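Local coordinates for ORF10 (Moritella marina, PDB 6RIW), which probably catalyses 3-oxoacyl-ACP synthesis as the ketosynthase-chain length factor didomain of a polyunsaturated fatty acid synthase, at residues A[284-289]-A[318-323]; A[326-331]-A[344-349]; A[376-381]-A[445-450]. One frame throughout, in Å; residues are numbered along the deposited sequence.

Contact 1: A[284-289]-A[318-323]. With MG (magnesium ion), chain B.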
loop_
_atom_site.group_PDB
_atom_site.type_symbol
_atom_site.label_atom_id
_atom_site.label_comp_id
_atom_site.label_asym_id
_atom_site.label_seq_id
_atom_site.Cartn_x
_atom_site.Cartn_y
_atom_site.Cartn_z
ATOM N N ILE A 284 23.956 -14.981 0.395
ATOM C CA ILE A 284 23.266 -15.598 -0.729
ATOM C C ILE A 284 21.826 -15.855 -0.308
ATOM O O ILE A 284 21.574 -16.423 0.769
ATOM C CB ILE A 284 23.950 -16.912 -1.161
ATOM C CG1 ILE A 284 25.404 -16.662 -1.631
ATOM C CG2 ILE A 284 23.087 -17.649 -2.197
ATOM C CD1 ILE A 284 25.561 -16.105 -3.035
ATOM N N ILE A 285 20.878 -15.415 -1.134
ATOM C CA ILE A 285 19.489 -15.818 -0.969
ATOM C C ILE A 285 19.331 -17.118 -1.749
ATOM O O ILE A 285 19.403 -17.132 -2.982
ATOM C CB ILE A 285 18.508 -14.738 -1.450
ATOM C CG1 ILE A 285 18.724 -13.439 -0.650
ATOM C CG2 ILE A 285 17.076 -15.227 -1.278
ATOM C CD1 ILE A 285 17.980 -12.237 -1.208
ATOM N N LYS A 286 19.168 -18.222 -1.017
ATOM C CA LYS A 286 19.136 -19.544 -1.623
ATOM C C LYS A 286 17.759 -19.868 -2.164
ATOM O O LYS A 286 17.634 -20.607 -3.153
ATOM C CB LYS A 286 19.557 -20.598 -0.591
ATOM C CG LYS A 286 19.957 -21.954 -1.181
ATOM C CD LYS A 286 21.291 -21.887 -1.946
ATOM C CE LYS A 286 21.562 -23.193 -2.690
ATOM N NZ LYS A 286 20.345 -23.655 -3.461
ATOM N N GLY A 287 16.727 -19.320 -1.536
ATOM C CA GLY A 287 15.372 -19.546 -1.985
ATOM C C GLY A 287 14.405 -18.948 -0.988
ATOM O O GLY A 287 14.803 -18.291 -0.024
ATOM N N GLY A 288 13.128 -19.186 -1.240
ATOM C CA GLY A 288 12.117 -18.739 -0.305
ATOM C C GLY A 288 10.754 -18.873 -0.939
ATOM O O GLY A 288 10.618 -19.322 -2.080
ATOM N N ALA A 289 9.744 -18.462 -0.177
ATOM C CA ALA A 289 8.381 -18.669 -0.625
ATOM C C ALA A 289 7.441 -17.711 0.079
ATOM O O ALA A 289 7.731 -17.173 1.153
ATOM C CB ALA A 289 7.905 -20.101 -0.375
ATOM N N ALA A 318 14.404 -23.485 -2.207
ATOM C CA ALA A 318 15.838 -23.333 -2.010
ATOM C C ALA A 318 16.598 -24.606 -2.360
ATOM O O ALA A 318 17.818 -24.552 -2.547
ATOM C CB ALA A 318 16.136 -22.945 -0.551
ATOM N N ASP A 319 15.895 -25.735 -2.463
ATOM C CA ASP A 319 16.534 -27.049 -2.600
ATOM C C ASP A 319 17.521 -27.288 -1.458
ATOM O O ASP A 319 18.648 -27.751 -1.661
ATOM C CB ASP A 319 17.214 -27.194 -3.960
ATOM C CG ASP A 319 17.156 -28.617 -4.498
ATOM O OD1 ASP A 319 16.811 -28.799 -5.693
ATOM O OD2 ASP A 319 17.458 -29.552 -3.728
ATOM N N VAL A 320 17.092 -26.965 -0.242
ATOM C CA VAL A 320 17.934 -27.038 0.945
ATOM C C VAL A 320 17.259 -27.953 1.954
ATOM O O VAL A 320 16.063 -27.810 2.230
ATOM C CB VAL A 320 18.182 -25.641 1.546
ATOM C CG1 VAL A 320 18.591 -25.731 3.000
ATOM C CG2 VAL A 320 19.230 -24.908 0.739
ATOM N N ASP A 321 18.022 -28.889 2.496
ATOM C CA ASP A 321 17.518 -29.759 3.551
ATOM C C ASP A 321 17.262 -28.954 4.822
ATOM O O ASP A 321 18.188 -28.312 5.340
ATOM C CB ASP A 321 18.520 -30.882 3.829
ATOM C CG ASP A 321 17.939 -31.990 4.697
ATOM O OD1 ASP A 321 17.046 -31.712 5.523
ATOM O OD2 ASP A 321 18.384 -33.153 4.569
ATOM N N PRO A 322 16.048 -28.974 5.367
ATOM C CA PRO A 322 15.779 -28.227 6.607
ATOM C C PRO A 322 16.619 -28.683 7.791
ATOM O O PRO A 322 16.649 -27.971 8.809
ATOM C CB PRO A 322 14.287 -28.483 6.857
ATOM C CG PRO A 322 13.736 -28.930 5.552
ATOM C CD PRO A 322 14.837 -29.591 4.800
ATOM N N SER A 323 17.284 -29.846 7.695
ATOM C CA SER A 323 18.238 -30.285 8.712
ATOM C C SER A 323 19.432 -29.362 8.832
ATOM O O SER A 323 20.094 -29.361 9.873
ATOM C CB SER A 323 18.771 -31.688 8.392
ATOM O OG SER A 323 17.724 -32.560 8.017
HETATM MG MG MG B . 17.866 -20.701 -5.356
HETATM O O HOH W 1 17.948 -18.302 -5.240
#

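Contact 2: A[326-331]-A[344-349]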
loop_
_atom_site.group_PDB
_atom_site.type_symbol
_atom_site.label_atom_id
_atom_site.label_comp_id
_atom_site.label_asym_id
_atom_site.label_seq_id
_atom_site.Cartn_x
_atom_site.Cartn_y
_atom_site.Cartn_z
ATOM N N ASP A 326 20.684 -23.460 10.719
ATOM C CA ASP A 326 21.330 -23.241 12.011
ATOM C C ASP A 326 20.622 -22.216 12.879
ATOM O O ASP A 326 20.685 -22.308 14.112
ATOM C CB ASP A 326 22.779 -22.777 11.809
ATOM C CG ASP A 326 23.572 -23.725 10.939
ATOM O OD1 ASP A 326 23.562 -24.937 11.231
ATOM O OD2 ASP A 326 24.186 -23.263 9.957
ATOM N N TYR A 327 19.973 -21.227 12.265
ATOM C CA TYR A 327 19.431 -20.092 12.993
ATOM C C TYR A 327 18.227 -19.591 12.213
ATOM O O TYR A 327 18.255 -19.591 10.983
ATOM C CB TYR A 327 20.463 -18.959 13.144
ATOM C CG TYR A 327 19.869 -17.699 13.734
ATOM C CD1 TYR A 327 19.608 -17.606 15.094
ATOM C CD2 TYR A 327 19.552 -16.606 12.929
ATOM C CE1 TYR A 327 19.052 -16.465 15.642
ATOM C CE2 TYR A 327 19.004 -15.460 13.471
ATOM C CZ TYR A 327 18.755 -15.390 14.825
ATOM O OH TYR A 327 18.195 -14.248 15.373
ATOM N N ILE A 328 17.184 -19.169 12.922
ATOM C CA ILE A 328 16.017 -18.559 12.287
ATOM C C ILE A 328 15.736 -17.224 12.962
ATOM O O ILE A 328 15.559 -17.161 14.187
ATOM C CB ILE A 328 14.776 -19.451 12.367
ATOM C CG1 ILE A 328 15.012 -20.758 11.616
ATOM C CG2 ILE A 328 13.554 -18.718 11.808
ATOM C CD1 ILE A 328 13.985 -21.783 11.928
ATOM N N GLU A 329 15.675 -16.164 12.167
ATOM C CA GLU A 329 15.228 -14.876 12.675
ATOM C C GLU A 329 13.710 -14.890 12.595
ATOM O O GLU A 329 13.134 -14.947 11.498
ATOM C CB GLU A 329 15.859 -13.734 11.878
ATOM C CG GLU A 329 15.267 -12.343 12.176
ATOM C CD GLU A 329 15.570 -11.817 13.584
ATOM O OE1 GLU A 329 16.523 -12.299 14.258
ATOM O OE2 GLU A 329 14.840 -10.894 14.007
ATOM N N CYS A 330 13.064 -14.922 13.756
ATOM C CA CYS A 330 11.635 -15.184 13.827
ATOM C C CYS A 330 10.820 -13.913 13.694
ATOM O O CYS A 330 11.319 -12.795 13.870
ATOM C CB CYS A 330 11.270 -15.862 15.145
ATOM S SG CYS A 330 12.049 -17.476 15.296
ATOM N N HIS A 331 9.534 -14.110 13.411
ATOM C CA HIS A 331 8.604 -12.988 13.360
ATOM C C HIS A 331 8.325 -12.431 14.758
ATOM O O HIS A 331 8.132 -11.215 14.908
ATOM C CB HIS A 331 7.319 -13.445 12.677
ATOM C CG HIS A 331 6.201 -12.459 12.782
ATOM N ND1 HIS A 331 6.203 -11.265 12.093
ATOM C CD2 HIS A 331 5.051 -12.484 13.497
ATOM C CE1 HIS A 331 5.099 -10.595 12.380
ATOM N NE2 HIS A 331 4.384 -11.312 13.229
ATOM N N ARG A 344 4.839 -23.219 17.609
ATOM C CA ARG A 344 4.193 -24.468 17.215
ATOM C C ARG A 344 4.510 -24.813 15.769
ATOM O O ARG A 344 4.840 -25.968 15.456
ATOM C CB ARG A 344 2.683 -24.366 17.429
ATOM C CG ARG A 344 1.885 -25.531 16.844
ATOM C CD ARG A 344 0.425 -25.465 17.232
ATOM N NE ARG A 344 -0.350 -26.597 16.709
ATOM C CZ ARG A 344 -1.677 -26.599 16.559
ATOM N NH1 ARG A 344 -2.393 -25.531 16.890
ATOM N NH2 ARG A 344 -2.295 -27.667 16.070
ATOM N N SER A 345 4.410 -23.820 14.872
ATOM C CA SER A 345 4.717 -24.031 13.462
ATOM C C SER A 345 6.129 -24.552 13.278
ATOM O O SER A 345 6.363 -25.493 12.515
ATOM C CB SER A 345 4.546 -22.718 12.693
ATOM O OG SER A 345 3.195 -22.325 12.712
ATOM N N MET A 346 7.095 -23.935 13.958
ATOM C CA MET A 346 8.476 -24.368 13.797
ATOM C C MET A 346 8.686 -25.751 14.393
ATOM O O MET A 346 9.470 -26.547 13.864
ATOM C CB MET A 346 9.412 -23.363 14.442
ATOM C CG MET A 346 9.352 -21.993 13.799
ATOM S SD MET A 346 10.853 -21.077 14.162
ATOM C CE MET A 346 10.357 -20.423 15.767
ATOM N N GLU A 347 8.000 -26.048 15.494
ATOM C CA GLU A 347 8.096 -27.383 16.080
ATOM C C GLU A 347 7.568 -28.428 15.106
ATOM O O GLU A 347 8.230 -29.440 14.837
ATOM C CB GLU A 347 7.320 -27.427 17.397
ATOM C CG GLU A 347 7.005 -28.842 17.888
ATOM C CD GLU A 347 6.076 -28.830 19.074
ATOM O OE1 GLU A 347 6.546 -28.483 20.182
ATOM O OE2 GLU A 347 4.878 -29.146 18.895
ATOM N N THR A 348 6.393 -28.167 14.528
ATOM C CA THR A 348 5.800 -29.102 13.579
ATOM C C THR A 348 6.745 -29.401 12.422
ATOM O O THR A 348 6.933 -30.564 12.048
ATOM C CB THR A 348 4.486 -28.537 13.061
ATOM O OG1 THR A 348 3.564 -28.421 14.150
ATOM C CG2 THR A 348 3.907 -29.424 11.967
ATOM N N PHE A 349 7.370 -28.365 11.858
ATOM C CA PHE A 349 8.150 -28.531 10.633
ATOM C C PHE A 349 9.531 -29.108 10.910
ATOM O O PHE A 349 9.925 -30.108 10.299
ATOM C CB PHE A 349 8.270 -27.183 9.912
ATOM C CG PHE A 349 9.017 -27.252 8.610
ATOM C CD1 PHE A 349 8.456 -27.879 7.499
ATOM C CD2 PHE A 349 10.274 -26.690 8.493
ATOM C CE1 PHE A 349 9.149 -27.941 6.300
ATOM C CE2 PHE A 349 10.962 -26.745 7.302
ATOM C CZ PHE A 349 10.393 -27.368 6.200
#

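Contact 3: A[376-381]-A[445-450]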
loop_
_atom_site.group_PDB
_atom_site.type_symbol
_atom_site.label_atom_id
_atom_site.label_comp_id
_atom_site.label_asym_id
_atom_site.label_seq_id
_atom_site.Cartn_x
_atom_site.Cartn_y
_atom_site.Cartn_z
ATOM N N PRO A 376 15.246 -5.095 9.381
ATOM C CA PRO A 376 16.268 -5.402 10.405
ATOM C C PRO A 376 16.468 -6.891 10.627
ATOM O O PRO A 376 17.591 -7.318 10.931
ATOM C CB PRO A 376 15.733 -4.709 11.670
ATOM C CG PRO A 376 14.263 -4.551 11.440
ATOM C CD PRO A 376 14.116 -4.333 9.960
ATOM N N GLY A 377 15.409 -7.692 10.492
ATOM C CA GLY A 377 15.570 -9.135 10.615
ATOM C C GLY A 377 16.507 -9.700 9.564
ATOM O O GLY A 377 17.455 -10.428 9.881
ATOM N N MET A 378 16.262 -9.360 8.291
ATOM C CA MET A 378 17.133 -9.849 7.224
ATOM C C MET A 378 18.540 -9.280 7.356
ATOM O O MET A 378 19.524 -9.975 7.080
ATOM C CB MET A 378 16.554 -9.504 5.847
ATOM C CG MET A 378 15.284 -10.251 5.495
ATOM S SD MET A 378 14.729 -9.919 3.800
ATOM C CE MET A 378 14.019 -8.267 4.006
ATOM N N THR A 379 18.657 -8.016 7.767
ATOM C CA THR A 379 19.980 -7.427 7.918
ATOM C C THR A 379 20.765 -8.139 9.017
ATOM O O THR A 379 21.936 -8.493 8.825
ATOM C CB THR A 379 19.858 -5.919 8.190
ATOM O OG1 THR A 379 19.137 -5.294 7.104
ATOM C CG2 THR A 379 21.239 -5.268 8.305
ATOM N N LYS A 380 20.117 -8.388 10.160
ATOM C CA LYS A 380 20.740 -9.137 11.250
ATOM C C LYS A 380 21.210 -10.508 10.781
ATOM O O LYS A 380 22.342 -10.926 11.069
ATOM C CB LYS A 380 19.746 -9.273 12.407
ATOM C CG LYS A 380 20.234 -10.113 13.597
ATOM C CD LYS A 380 19.223 -10.066 14.738
ATOM C CE LYS A 380 19.436 -11.201 15.735
ATOM N NZ LYS A 380 18.222 -11.398 16.594
ATOM N N ALA A 381 20.353 -11.229 10.054
ATOM C CA ALA A 381 20.714 -12.581 9.634
ATOM C C ALA A 381 21.852 -12.567 8.620
ATOM O O ALA A 381 22.785 -13.382 8.710
ATOM C CB ALA A 381 19.489 -13.305 9.071
ATOM N N ALA A 445 5.900 -15.111 4.696
ATOM C CA ALA A 445 7.078 -15.296 3.862
ATOM C C ALA A 445 8.184 -15.929 4.695
ATOM O O ALA A 445 8.309 -15.667 5.891
ATOM C CB ALA A 445 7.591 -13.979 3.251
ATOM N N HIS A 446 8.996 -16.752 4.041
ATOM C CA HIS A 446 10.194 -17.317 4.651
ATOM C C HIS A 446 11.298 -17.302 3.606
ATOM O O HIS A 446 11.074 -17.707 2.460
ATOM C CB HIS A 446 9.921 -18.742 5.143
ATOM C CG HIS A 446 11.054 -19.340 5.927
ATOM N ND1 HIS A 446 11.289 -19.028 7.254
ATOM C CD2 HIS A 446 12.001 -20.248 5.576
ATOM C CE1 HIS A 446 12.336 -19.719 7.683
ATOM N NE2 HIS A 446 12.781 -20.471 6.687
ATOM N N LEU A 447 12.466 -16.784 3.973
ATOM C CA LEU A 447 13.605 -16.739 3.074
ATOM C C LEU A 447 14.717 -17.604 3.648
ATOM O O LEU A 447 14.926 -17.619 4.865
ATOM C CB LEU A 447 14.110 -15.312 2.877
ATOM C CG LEU A 447 13.143 -14.349 2.189
ATOM C CD1 LEU A 447 13.747 -12.950 2.157
ATOM C CD2 LEU A 447 12.811 -14.857 0.780
ATOM N N VAL A 448 15.403 -18.332 2.773
ATOM C CA VAL A 448 16.525 -19.190 3.153
ATOM C C VAL A 448 17.805 -18.513 2.684
ATOM O O VAL A 448 17.977 -18.252 1.483
ATOM C CB VAL A 448 16.382 -20.601 2.559
ATOM C CG1 VAL A 448 17.504 -21.511 3.095
ATOM C CG2 VAL A 448 15.020 -21.159 2.900
ATOM N N LEU A 449 18.686 -18.189 3.634
ATOM C CA LEU A 449 19.907 -17.451 3.361
ATOM C C LEU A 449 21.126 -18.296 3.720
ATOM O O LEU A 449 21.095 -19.086 4.669
ATOM C CB LEU A 449 19.963 -16.150 4.160
ATOM C CG LEU A 449 18.675 -15.339 4.255
ATOM C CD1 LEU A 449 18.898 -14.157 5.201
ATOM C CD2 LEU A 449 18.321 -14.872 2.850
ATOM N N GLN A 450 22.211 -18.089 2.979
ATOM C CA GLN A 450 23.461 -18.782 3.248
ATOM C C GLN A 450 24.617 -17.797 3.229
ATOM O O GLN A 450 24.535 -16.714 2.640
ATOM C CB GLN A 450 23.695 -19.909 2.234
ATOM C CG GLN A 450 22.746 -21.082 2.433
ATOM C CD GLN A 450 23.029 -22.245 1.481
ATOM O OE1 GLN A 450 23.629 -22.068 0.417
ATOM N NE2 GLN A 450 22.597 -23.437 1.867
#

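Contact 1: A[284-289]-A[318-323]
Lys286 reaches the end of helix 304-318 with a polar bond to Ala318. Its NZ donates to Ala318 O at 2.8 Å, with a C=O...N angle of 161°, so the amino group sits almost straight in front of the carbonyl. CG stands anti to the backbone N (chi1 -163°), and bends at chi2 and chi4 then fold the chain round so that NZ comes back to the carbonyl. The helix dipole puts its negative end at the C-terminus, which would probably favour the ammonium group there. Glu457 adds a weak, long ion pair to the same NZ. Backbone carbon contributes too: Ala318 CA lies 3.5 Å from Lys286 O, a CA-H...O contact.

Apolar contacts accompany the polar ones. Lys286 CG touches Val320 CG2 at 3.6 Å, and Gly287 CA rests on Ala318 CB at 3.8 Å. The fit at Gly287 is close, since a CB there would fall 2.4 Å from Ala318 CA. A methionine in place of Lys286 would probably leave Ala318 O without its amino donor and abandon the weak pairing with Glu457.

Metal coordination uses the lysine backbone instead. Lys286 O binds the magnesium ion at 2.2 Å, Met1 O is another ligand, and a water 2.4 Å from the ion lies within hydrogen-bonding distance of Ile285 O.

Two backbone motifs frame the site. Asp319, with positive phi, is the C-prime residue of a Schellman motif in which Val320 N bonds to Tyr315 O and Asp319 N to Ala316 O. On the strand side, Lys286 and Gly287 both face Val448, which defines a classic beta bulge at the magnesium site of this ketosynthase domain.

Contact 2: A[326-331]-A[344-349]
Met346 meets Ile328 and Cys330 without a ring or other flat group in the interface; the Tyr327 ring and the Glu329 carboxylate lie on the far face of the strand. The contact belongs to a beta-alpha-beta unit made of strand 327-329, helix 336-350 and the parallel strand 358-360. On that far face Tyr327 OH donates to Glu329 OE1 at 2.8 Å, meeting the carboxylate oxygen nearly in line with its C-O bond. OE2 of the same carboxylate accepts from Val362 N, so both its oxygens are engaged. Tyr311 of helix 304-318 and Leu359 of strand 358-360 also touch Met346, adding to its enclosure.

Alternation along the extended segment, strand 327-329 and the Cys330 just after it, accounts for the split: Ile328 and Cys330 point toward the helix, while the side chains of Tyr327 and Glu329 make no contact with 344-349. The nearest CA atoms, those of Ile328 and Met346, are 9.6 Å apart, and side chains from both sides bridge the gap.

No hydrogen bond crosses, and the adhesion is apolar. The Ile328 and Met346 side chains run alongside one another in opposite senses, with Ile328 CD1 lying 3.9 Å from Met346 SD. The thioether then turns at its last torsion (chi3 -85°), which swings the terminal methyl over to the cysteine, where Met346 CE stands 3.4 Å from Cys330 SG.

Contact 3: A[376-381]-A[445-450]
Met378 and Ala381, one helical turn apart on helix 374-387, face Leu447 and Leu449 of strand 443-450. This is helix-on-sheet packing in the thiolase fold, consistent with the buried helical layer characteristic of ketosynthases; Val203 of helix 198-211 touches both Met378 and Leu447 nearby.

Met378 comes first. Its CG is anti to the carbonyl carbon (chi1 -69°) and, with chi2 extended, SD is carried out toward the strand, where it lies 3.6 Å from Leu447 CD1. The two side chains meet at a slant, and the bend at chi3 sets the terminal methyl off from the line of the chain. Thr379 then points away from the strand, its OG1 bonded to Met375 O within the helix.

Ala381 closes the sequence on the face turned to the sheet. Its short side chain is consistent with the closer approach here: the CA atoms of Ala381 and Leu449 are 8.0 Å apart, against 8.8 Å for those of Met378 and Leu447. Val435 of the adjacent strand touches Met378, Ala381 and Leu449 alike. No hydrogen bond joins the two segments; at the Ala381 end the touch is methyl to methyl, Ala381 CB to Leu449 CD1 at 4.0 Å.

How the contacts relate
All three contacts are mainly buried, but contact 1 is the one with a partly exposed participant and a metal, and the only one with a hydrogen bond across its segments. Contacts 2 and 3 are purely apolar across theirs, each centred on a methionine side chain. Contacts 1 and 3 lie on adjacent antiparallel strands, 283-292 and 443-450, where Lys286 N is 2.8 Å from Val448 O, a probable hydrogen bond. Contact 2 joins contact 3 through the Glu329 OE1 to Lys380 NZ salt bridge at 3.0 Å, and reaches contact 1 where Pro322 CG packs on Phe349 CZ. Helix 374-387 packs on Leu447 and Leu449, helix 304-318 on His446 and Val448, opposite faces of strand 443-450.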